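Local coordinates for extracellular PQQ-dependent sugar dehydrogenase (Coprinopsis cinerea, PDB 6JT6), which probably oxidises sugars with its PQQ-dependent part and passes the electrons on through the haem b of its cytochrome domain, the part described here, at residues A[67-72]-A[84-89]; A[141-146]-A[166-171]. One frame throughout, in Å; residues are numbered along the deposited sequence.

Contact 1 (A[67-72]-A[84-89]); sequences NNPLLV and ARWATD. With HEM (protoporphyrin IX containing Fe), chain C.
Trp86 places CG anti to its backbone N (chi1 -168°), and a chi2 of -77° lays one face of the indole along the backbone of Asn67 and Asn68. Asn67 CA sits 3.1 Å above the plane of the Trp86 ring, offset to the rim, and Asn68 N lies over the same face. Pro69 runs alongside, with its CD 3.9 Å from Trp86 CZ3. Asn67 keeps CG beside its own backbone N, and this brings OD1 to 3.5 Å from Thr88 CA. An alanine at Trp86 would remove the indole and would probably leave the backbone of Asn67 and Asn68 loosely packed where it leads into the first strand of the hairpin.

The main chain is joined by three hydrogen bonds. Asn67 N meets Ala87 O at 2.9 Å, almost along the C=O axis. Arg85 N reaches Leu70 O at 2.6 Å in the carbonyl plane. The return bond, from Leu70 N to Arg85 O (2.8 Å), arrives from above the carbonyl plane. A water accepts the N-H of Ala87 and lies within hydrogen-bonding distance of Asn68 O, one of several acceptors that compete for its protons.

The Arg85 chain is extended, and Val72 CG1 covers one face of its guanidinium, 3.8 Å from Arg85 NE. Ser83 OG and the carbonyls of Pro157 and Ser159 bind the guanidinium nitrogens. Leu70 shares a sheet face with Arg85, and its CB packs 3.8 Å from haem CAC. On the other face Leu71 CD2 touches Ala84 CB, and Leu71 also packs on Phe44, Phe48 and Tyr118 of the second sheet. This is an antiparallel beta hairpin, strands 70-76 and 79-86, with one face lining the haem pocket and the other packed into a beta sandwich.

Contact 2 (A[141-146]-A[166-171]); sequences FGWAFH and HAAQYG. With HEM (protoporphyrin IX containing Fe), chain C.
The indole of Trp143 lies flat across the neighbouring strand, with Ala168 N 3.5 Å above the ring and over its centre. Its CG takes the crowded position between backbone N and carbonyl carbon (chi1 57°), which folds the ring over strand 166-173. The two strands form an antiparallel pair at one edge of a six-stranded sheet, in a beta-sandwich cytochrome domain. Six backbone hydrogen bonds join them, two for each of the pairs Phe141-Tyr170, Trp143-Ala168 and Phe145-His166.

Small residues mark the haem face. Gly142 CA lies 3.6 Å from haem CMD, and a CB here would run into that methyl. Ala144 CB touches haem CHD at 3.6 Å, and Ala167 CB touches haem C3D at 3.7 Å. Gln169 lays its CG against the propionate carbon CBD (3.7 Å). The porphyrin edge can therefore come close to the backbone.

The opposite face is largely aromatic. Tyr170 also has CG in the crowded position, so its ring folds back with Phe141 O over one face. It meets the indole rim to rim, with Tyr170 CD2 3.5 Å from Trp143 CD1 and neither ring over the other. His166 CB approaches the far edge of the indole, by CZ3. Phe19 stacks on Tyr170 and also meets Trp143, which ties this face to the second sheet. In the plane of the indole, at its edge, a water accepts the N-H of Trp143 NE1 at 2.9 Å and donates a hydrogen bond to Gln169 O.

In the fold
Both contacts belong to the same antiparallel sheet, with strand 56-60 between their strand pairs. They do not touch: their nearest atoms are about 7 Å apart. The haem is shared. Contact 1 meets it at the vinyl group of ring C, while contact 2 lies mainly beside the methyl and propionate of ring D. Both are largely buried. Contact 1 opens to solvent at its loop end, where polar groups and water join in, and it holds a buried arginine. In contact 2, 166-171 lies on an outermost strand of the sheet, and its chemistry is mostly alanine and glycine against the haem, with aromatic rings behind. Met65 N, Tyr90 OH and Arg163 NH2 also hydrogen-bond the haem.

Contact 1 (A[67-72]-A[84-89])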
loop_
_atom_site.group_PDB
_atom_site.type_symbol
_atom_site.label_atom_id
_atom_site.label_comp_id
_atom_site.label_asym_id
_atom_site.label_seq_id
_atom_site.Cartn_x
_atom_site.Cartn_y
_atom_site.Cartn_z
ATOM N N ASN A 67 -13.515 4.568 8.533
ATOM C CA ASN A 67 -14.340 3.434 8.106
ATOM C C ASN A 67 -13.948 2.815 6.751
ATOM O O ASN A 67 -14.790 2.426 5.933
ATOM C CB ASN A 67 -15.842 3.813 8.193
ATOM C CG ASN A 67 -16.187 4.414 9.548
ATOM O OD1 ASN A 67 -16.008 3.760 10.584
ATOM N ND2 ASN A 67 -16.649 5.655 9.551
ATOM N N ASN A 68 -12.655 2.697 6.544
ATOM C CA ASN A 68 -12.120 2.009 5.351
ATOM C C ASN A 68 -10.844 1.308 5.814
ATOM O O ASN A 68 -10.180 1.808 6.715
ATOM C CB ASN A 68 -11.794 3.017 4.211
ATOM C CG ASN A 68 -13.022 3.747 3.675
ATOM O OD1 ASN A 68 -13.892 3.158 3.041
ATOM N ND2 ASN A 68 -13.070 5.036 3.884
ATOM N N PRO A 69 -10.479 0.160 5.202
ATOM C CA PRO A 69 -9.191 -0.446 5.521
ATOM C C PRO A 69 -8.055 0.549 5.377
ATOM O O PRO A 69 -7.959 1.258 4.357
ATOM C CB PRO A 69 -9.045 -1.557 4.453
ATOM C CG PRO A 69 -10.470 -1.925 4.160
ATOM C CD PRO A 69 -11.128 -0.562 4.092
ATOM N N LEU A 70 -7.222 0.575 6.411
ATOM C CA LEU A 70 -6.013 1.377 6.417
ATOM C C LEU A 70 -4.843 0.407 6.427
ATOM O O LEU A 70 -4.739 -0.431 7.322
ATOM C CB LEU A 70 -5.975 2.300 7.644
ATOM C CG LEU A 70 -7.195 3.198 7.968
ATOM C CD1 LEU A 70 -6.880 4.017 9.213
ATOM C CD2 LEU A 70 -7.604 4.182 6.858
ATOM N N LEU A 71 -3.972 0.499 5.432
ATOM C CA LEU A 71 -2.769 -0.351 5.453
ATOM C C LEU A 71 -1.585 0.497 5.778
ATOM O O LEU A 71 -1.439 1.596 5.253
ATOM C CB LEU A 71 -2.560 -1.113 4.134
ATOM C CG LEU A 71 -3.768 -1.827 3.514
ATOM C CD1 LEU A 71 -3.353 -2.462 2.195
ATOM C CD2 LEU A 71 -4.417 -2.857 4.435
ATOM N N VAL A 72 -0.732 -0.007 6.657
ATOM C CA VAL A 72 0.412 0.744 7.103
ATOM C C VAL A 72 1.663 -0.127 7.037
ATOM O O VAL A 72 1.678 -1.269 7.534
ATOM C CB VAL A 72 0.170 1.431 8.476
ATOM C CG1 VAL A 72 -0.137 0.424 9.559
ATOM C CG2 VAL A 72 1.355 2.291 8.890
ATOM N N ALA A 84 -2.925 -4.107 8.701
ATOM C CA ALA A 84 -4.230 -3.579 8.315
ATOM C C ALA A 84 -4.876 -2.989 9.552
ATOM O O ALA A 84 -4.866 -3.625 10.627
ATOM C CB ALA A 84 -5.131 -4.669 7.730
ATOM N N ARG A 85 -5.463 -1.791 9.397
ATOM C CA ARG A 85 -6.121 -1.092 10.510
ATOM C C ARG A 85 -7.452 -0.459 10.138
ATOM O O ARG A 85 -7.817 -0.430 8.972
ATOM C CB ARG A 85 -5.180 -0.076 11.150
ATOM C CG ARG A 85 -3.837 -0.714 11.454
ATOM C CD ARG A 85 -3.071 -0.068 12.550
ATOM N NE ARG A 85 -1.821 -0.813 12.735
ATOM C CZ ARG A 85 -0.859 -0.481 13.590
ATOM N NH1 ARG A 85 -0.992 0.615 14.358
ATOM N NH2 ARG A 85 0.241 -1.242 13.670
ATOM N N TRP A 86 -8.156 0.034 11.163
ATOM C CA TRP A 86 -9.507 0.547 11.042
ATOM C C TRP A 86 -9.748 1.602 12.115
ATOM O O TRP A 86 -9.488 1.353 13.281
ATOM C CB TRP A 86 -10.527 -0.574 11.178
ATOM C CG TRP A 86 -11.892 -0.142 10.769
ATOM C CD1 TRP A 86 -12.763 0.622 11.501
ATOM C CD2 TRP A 86 -12.553 -0.428 9.520
ATOM N NE1 TRP A 86 -13.937 0.824 10.777
ATOM C CE2 TRP A 86 -13.836 0.183 9.571
ATOM C CE3 TRP A 86 -12.200 -1.167 8.375
ATOM C CZ2 TRP A 86 -14.775 0.073 8.513
ATOM C CZ3 TRP A 86 -13.125 -1.271 7.325
ATOM C CH2 TRP A 86 -14.391 -0.643 7.398
ATOM N N ALA A 87 -10.203 2.790 11.692
ATOM C CA ALA A 87 -10.550 3.909 12.583
ATOM C C ALA A 87 -12.019 4.309 12.352
ATOM O O ALA A 87 -12.458 4.452 11.202
ATOM C CB ALA A 87 -9.656 5.088 12.268
ATOM N N THR A 88 -12.790 4.499 13.413
ATOM C CA THR A 88 -14.162 5.022 13.222
ATOM C C THR A 88 -14.233 6.558 13.300
ATOM O O THR A 88 -15.292 7.144 13.048
ATOM C CB THR A 88 -15.147 4.399 14.219
ATOM O OG1 THR A 88 -14.662 4.637 15.541
ATOM C CG2 THR A 88 -15.262 2.878 14.000
ATOM N N ASP A 89 -13.120 7.198 13.669
ATOM C CA ASP A 89 -12.977 8.655 13.672
ATOM C C ASP A 89 -11.505 9.022 13.474
ATOM O O ASP A 89 -10.690 8.141 13.145
ATOM C CB ASP A 89 -13.545 9.290 14.950
ATOM C CG ASP A 89 -13.760 10.819 14.807
ATOM O OD1 ASP A 89 -14.218 11.285 13.751
ATOM O OD2 ASP A 89 -13.430 11.568 15.737
HETATM C CHA HEM C . -6.608 12.354 8.003
HETATM C CHB HEM C . -5.858 11.660 12.761
HETATM C CHC HEM C . -3.430 7.579 11.818
HETATM C CHD HEM C . -4.960 7.860 7.159
HETATM C C1A HEM C . -6.568 12.543 9.372
HETATM C C2A HEM C . -7.015 13.714 10.035
HETATM C C3A HEM C . -6.786 13.511 11.376
HETATM C C4A HEM C . -6.207 12.224 11.546
HETATM C CMA HEM C . -7.095 14.483 12.505
HETATM C CAA HEM C . -7.630 14.949 9.393
HETATM C CBA HEM C . -6.657 15.724 8.486
HETATM C CGA HEM C . -5.342 16.086 9.124
HETATM O O1A HEM C . -4.256 15.570 8.747
HETATM O O2A HEM C . -5.326 16.926 10.049
HETATM C C1B HEM C . -5.111 10.497 12.922
HETATM C C2B HEM C . -4.607 10.058 14.194
HETATM C C3B HEM C . -3.876 8.918 13.927
HETATM C C4B HEM C . -3.976 8.685 12.467
HETATM C CMB HEM C . -4.823 10.765 15.548
HETATM C CAB HEM C . -3.126 8.004 14.834
HETATM C CBB HEM C . -2.453 8.414 15.903
HETATM C C1C HEM C . -3.705 7.239 10.465
HETATM C C2C HEM C . -3.249 6.071 9.813
HETATM C C3C HEM C . -3.683 6.132 8.482
HETATM C C4C HEM C . -4.391 7.381 8.317
HETATM C CMC HEM C . -2.478 4.964 10.511
HETATM C CAC HEM C . -3.471 5.090 7.438
HETATM C CBC HEM C . -2.333 4.365 7.380
HETATM C C1D HEM C . -5.460 9.165 7.039
HETATM C C2D HEM C . -5.943 9.702 5.749
HETATM C C3D HEM C . -6.419 10.932 5.977
HETATM C C4D HEM C . -6.230 11.142 7.428
HETATM C CMD HEM C . -5.921 9.035 4.398
HETATM C CAD HEM C . -6.970 11.912 4.942
HETATM C CBD HEM C . -8.422 11.695 4.559
HETATM C CGD HEM C . -9.295 12.147 5.697
HETATM O O1D HEM C . -10.066 11.362 6.314
HETATM O O2D HEM C . -9.215 13.331 6.052
HETATM N NA HEM C . -6.046 11.650 10.312
HETATM N NB HEM C . -4.718 9.669 11.946
HETATM N NC HEM C . -4.349 8.028 9.538
HETATM N ND HEM C . -5.685 10.059 8.040
HETATM FE FE HEM C . -5.236 9.873 9.917
HETATM O O HOH W 1 -16.928 8.558 11.367
HETATM O O HOH W 2 -10.638 3.271 8.895
#

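Contact 2 (A[141-146]-A[166-171])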
loop_
_atom_site.group_PDB
_atom_site.type_symbol
_atom_site.label_atom_id
_atom_site.label_comp_id
_atom_site.label_asym_id
_atom_site.label_seq_id
_atom_site.Cartn_x
_atom_site.Cartn_y
_atom_site.Cartn_z
ATOM N N PHE A 141 -8.533 6.982 -3.111
ATOM C CA PHE A 141 -7.641 6.392 -2.105
ATOM C C PHE A 141 -7.085 7.492 -1.231
ATOM O O PHE A 141 -6.865 8.634 -1.685
ATOM C CB PHE A 141 -6.461 5.621 -2.755
ATOM C CG PHE A 141 -6.784 4.191 -3.171
ATOM C CD1 PHE A 141 -8.080 3.672 -3.106
ATOM C CD2 PHE A 141 -5.771 3.372 -3.689
ATOM C CE1 PHE A 141 -8.363 2.355 -3.515
ATOM C CE2 PHE A 141 -6.034 2.059 -4.095
ATOM C CZ PHE A 141 -7.348 1.545 -4.009
ATOM N N GLY A 142 -6.805 7.126 0.011
ATOM C CA GLY A 142 -6.087 8.006 0.912
ATOM C C GLY A 142 -4.618 7.621 0.934
ATOM O O GLY A 142 -4.232 6.482 0.551
ATOM N N TRP A 143 -3.780 8.595 1.288
ATOM C CA TRP A 143 -2.350 8.329 1.532
ATOM C C TRP A 143 -2.003 8.980 2.871
ATOM O O TRP A 143 -2.592 10.009 3.230
ATOM C CB TRP A 143 -1.457 8.866 0.373
ATOM C CG TRP A 143 -1.578 10.314 0.078
ATOM C CD1 TRP A 143 -2.444 10.929 -0.827
ATOM C CD2 TRP A 143 -0.843 11.373 0.702
ATOM N NE1 TRP A 143 -2.255 12.287 -0.808
ATOM C CE2 TRP A 143 -1.288 12.597 0.116
ATOM C CE3 TRP A 143 0.182 11.409 1.674
ATOM C CZ2 TRP A 143 -0.742 13.853 0.476
ATOM C CZ3 TRP A 143 0.717 12.669 2.045
ATOM C CH2 TRP A 143 0.224 13.874 1.455
ATOM N N ALA A 144 -1.064 8.393 3.604
ATOM C CA ALA A 144 -0.653 8.934 4.899
ATOM C C ALA A 144 0.820 8.611 5.122
ATOM O O ALA A 144 1.322 7.572 4.642
ATOM C CB ALA A 144 -1.532 8.392 6.051
ATOM N N PHE A 145 1.512 9.481 5.858
ATOM C CA PHE A 145 2.951 9.408 5.907
ATOM C C PHE A 145 3.428 10.030 7.189
ATOM O O PHE A 145 2.994 11.134 7.535
ATOM C CB PHE A 145 3.469 10.169 4.687
ATOM C CG PHE A 145 4.960 10.168 4.510
ATOM C CD1 PHE A 145 5.618 9.101 3.900
ATOM C CD2 PHE A 145 5.706 11.313 4.866
ATOM C CE1 PHE A 145 7.010 9.148 3.689
ATOM C CE2 PHE A 145 7.082 11.361 4.643
ATOM C CZ PHE A 145 7.735 10.272 4.063
ATOM N N HIS A 146 4.314 9.327 7.900
ATOM C CA HIS A 146 5.066 9.968 8.981
ATOM C C HIS A 146 6.498 10.160 8.520
ATOM O O HIS A 146 7.226 9.188 8.268
ATOM C CB HIS A 146 5.056 9.142 10.241
ATOM C CG HIS A 146 5.267 9.961 11.461
ATOM N ND1 HIS A 146 6.433 10.655 11.700
ATOM C CD2 HIS A 146 4.428 10.273 12.475
ATOM C CE1 HIS A 146 6.322 11.307 12.845
ATOM N NE2 HIS A 146 5.109 11.105 13.325
ATOM N N HIS A 166 1.698 13.913 7.330
ATOM C CA HIS A 166 1.081 14.299 6.057
ATOM C C HIS A 166 0.027 13.283 5.717
ATOM O O HIS A 166 0.258 12.072 5.862
ATOM C CB HIS A 166 2.099 14.305 4.896
ATOM C CG HIS A 166 3.298 15.184 5.112
ATOM N ND1 HIS A 166 4.357 14.810 5.906
ATOM C CD2 HIS A 166 3.619 16.402 4.603
ATOM C CE1 HIS A 166 5.271 15.769 5.906
ATOM N NE2 HIS A 166 4.852 16.740 5.109
ATOM N N ALA A 167 -1.116 13.759 5.229
ATOM C CA ALA A 167 -2.146 12.851 4.692
ATOM C C ALA A 167 -3.113 13.619 3.786
ATOM O O ALA A 167 -3.404 14.784 4.045
ATOM C CB ALA A 167 -2.912 12.149 5.830
ATOM N N ALA A 168 -3.589 12.971 2.726
ATOM C CA ALA A 168 -4.679 13.503 1.907
ATOM C C ALA A 168 -5.278 12.370 1.070
ATOM O O ALA A 168 -5.197 11.214 1.473
ATOM C CB ALA A 168 -4.224 14.715 1.086
ATOM N N GLN A 169 -5.932 12.699 -0.042
ATOM C CA GLN A 169 -6.713 11.727 -0.826
ATOM C C GLN A 169 -6.545 12.083 -2.267
ATOM O O GLN A 169 -6.266 13.244 -2.597
ATOM C CB GLN A 169 -8.231 11.828 -0.558
ATOM C CG GLN A 169 -8.659 11.963 0.882
ATOM C CD GLN A 169 -10.166 11.897 1.056
ATOM O OE1 GLN A 169 -10.832 10.953 0.596
ATOM N NE2 GLN A 169 -10.714 12.880 1.767
ATOM N N TYR A 170 -6.786 11.112 -3.143
ATOM C CA TYR A 170 -6.811 11.394 -4.585
ATOM C C TYR A 170 -7.740 10.399 -5.248
ATOM O O TYR A 170 -7.918 9.289 -4.737
ATOM C CB TYR A 170 -5.390 11.323 -5.193
ATOM C CG TYR A 170 -4.704 9.987 -4.962
ATOM C CD1 TYR A 170 -4.855 8.930 -5.863
ATOM C CD2 TYR A 170 -3.922 9.775 -3.824
ATOM C CE1 TYR A 170 -4.243 7.706 -5.638
ATOM C CE2 TYR A 170 -3.307 8.553 -3.585
ATOM C CZ TYR A 170 -3.460 7.527 -4.501
ATOM O OH TYR A 170 -2.820 6.317 -4.257
ATOM N N GLY A 171 -8.330 10.818 -6.370
ATOM C CA GLY A 171 -9.124 9.951 -7.223
ATOM C C GLY A 171 -8.255 9.240 -8.253
ATOM O O GLY A 171 -7.196 9.735 -8.659
HETATM C CHA HEM C . -6.608 12.354 8.003
HETATM C CHB HEM C . -5.858 11.660 12.761
HETATM C CHC HEM C . -3.430 7.579 11.818
HETATM C CHD HEM C . -4.960 7.860 7.159
HETATM C C1A HEM C . -6.568 12.543 9.372
HETATM C C2A HEM C . -7.015 13.714 10.035
HETATM C C3A HEM C . -6.786 13.511 11.376
HETATM C C4A HEM C . -6.207 12.224 11.546
HETATM C CMA HEM C . -7.095 14.483 12.505
HETATM C CAA HEM C . -7.630 14.949 9.393
HETATM C CBA HEM C . -6.657 15.724 8.486
HETATM C CGA HEM C . -5.342 16.086 9.124
HETATM O O1A HEM C . -4.256 15.570 8.747
HETATM O O2A HEM C . -5.326 16.926 10.049
HETATM C C1B HEM C . -5.111 10.497 12.922
HETATM C C2B HEM C . -4.607 10.058 14.194
HETATM C C3B HEM C . -3.876 8.918 13.927
HETATM C C4B HEM C . -3.976 8.685 12.467
HETATM C CMB HEM C . -4.823 10.765 15.548
HETATM C CAB HEM C . -3.126 8.004 14.834
HETATM C CBB HEM C . -2.453 8.414 15.903
HETATM C C1C HEM C . -3.705 7.239 10.465
HETATM C C2C HEM C . -3.249 6.071 9.813
HETATM C C3C HEM C . -3.683 6.132 8.482
HETATM C C4C HEM C . -4.391 7.381 8.317
HETATM C CMC HEM C . -2.478 4.964 10.511
HETATM C CAC HEM C . -3.471 5.090 7.438
HETATM C CBC HEM C . -2.333 4.365 7.380
HETATM C C1D HEM C . -5.460 9.165 7.039
HETATM C C2D HEM C . -5.943 9.702 5.749
HETATM C C3D HEM C . -6.419 10.932 5.977
HETATM C C4D HEM C . -6.230 11.142 7.428
HETATM C CMD HEM C . -5.921 9.035 4.398
HETATM C CAD HEM C . -6.970 11.912 4.942
HETATM C CBD HEM C . -8.422 11.695 4.559
HETATM C CGD HEM C . -9.295 12.147 5.697
HETATM O O1D HEM C . -10.066 11.362 6.314
HETATM O O2D HEM C . -9.215 13.331 6.052
HETATM N NA HEM C . -6.046 11.650 10.312
HETATM N NB HEM C . -4.718 9.669 11.946
HETATM N NC HEM C . -4.349 8.028 9.538
HETATM N ND HEM C . -5.685 10.059 8.040
HETATM FE FE HEM C . -5.236 9.873 9.917
HETATM O O HOH W 3 -2.661 5.507 -1.491
HETATM O O HOH W 4 -3.593 14.242 -2.518
#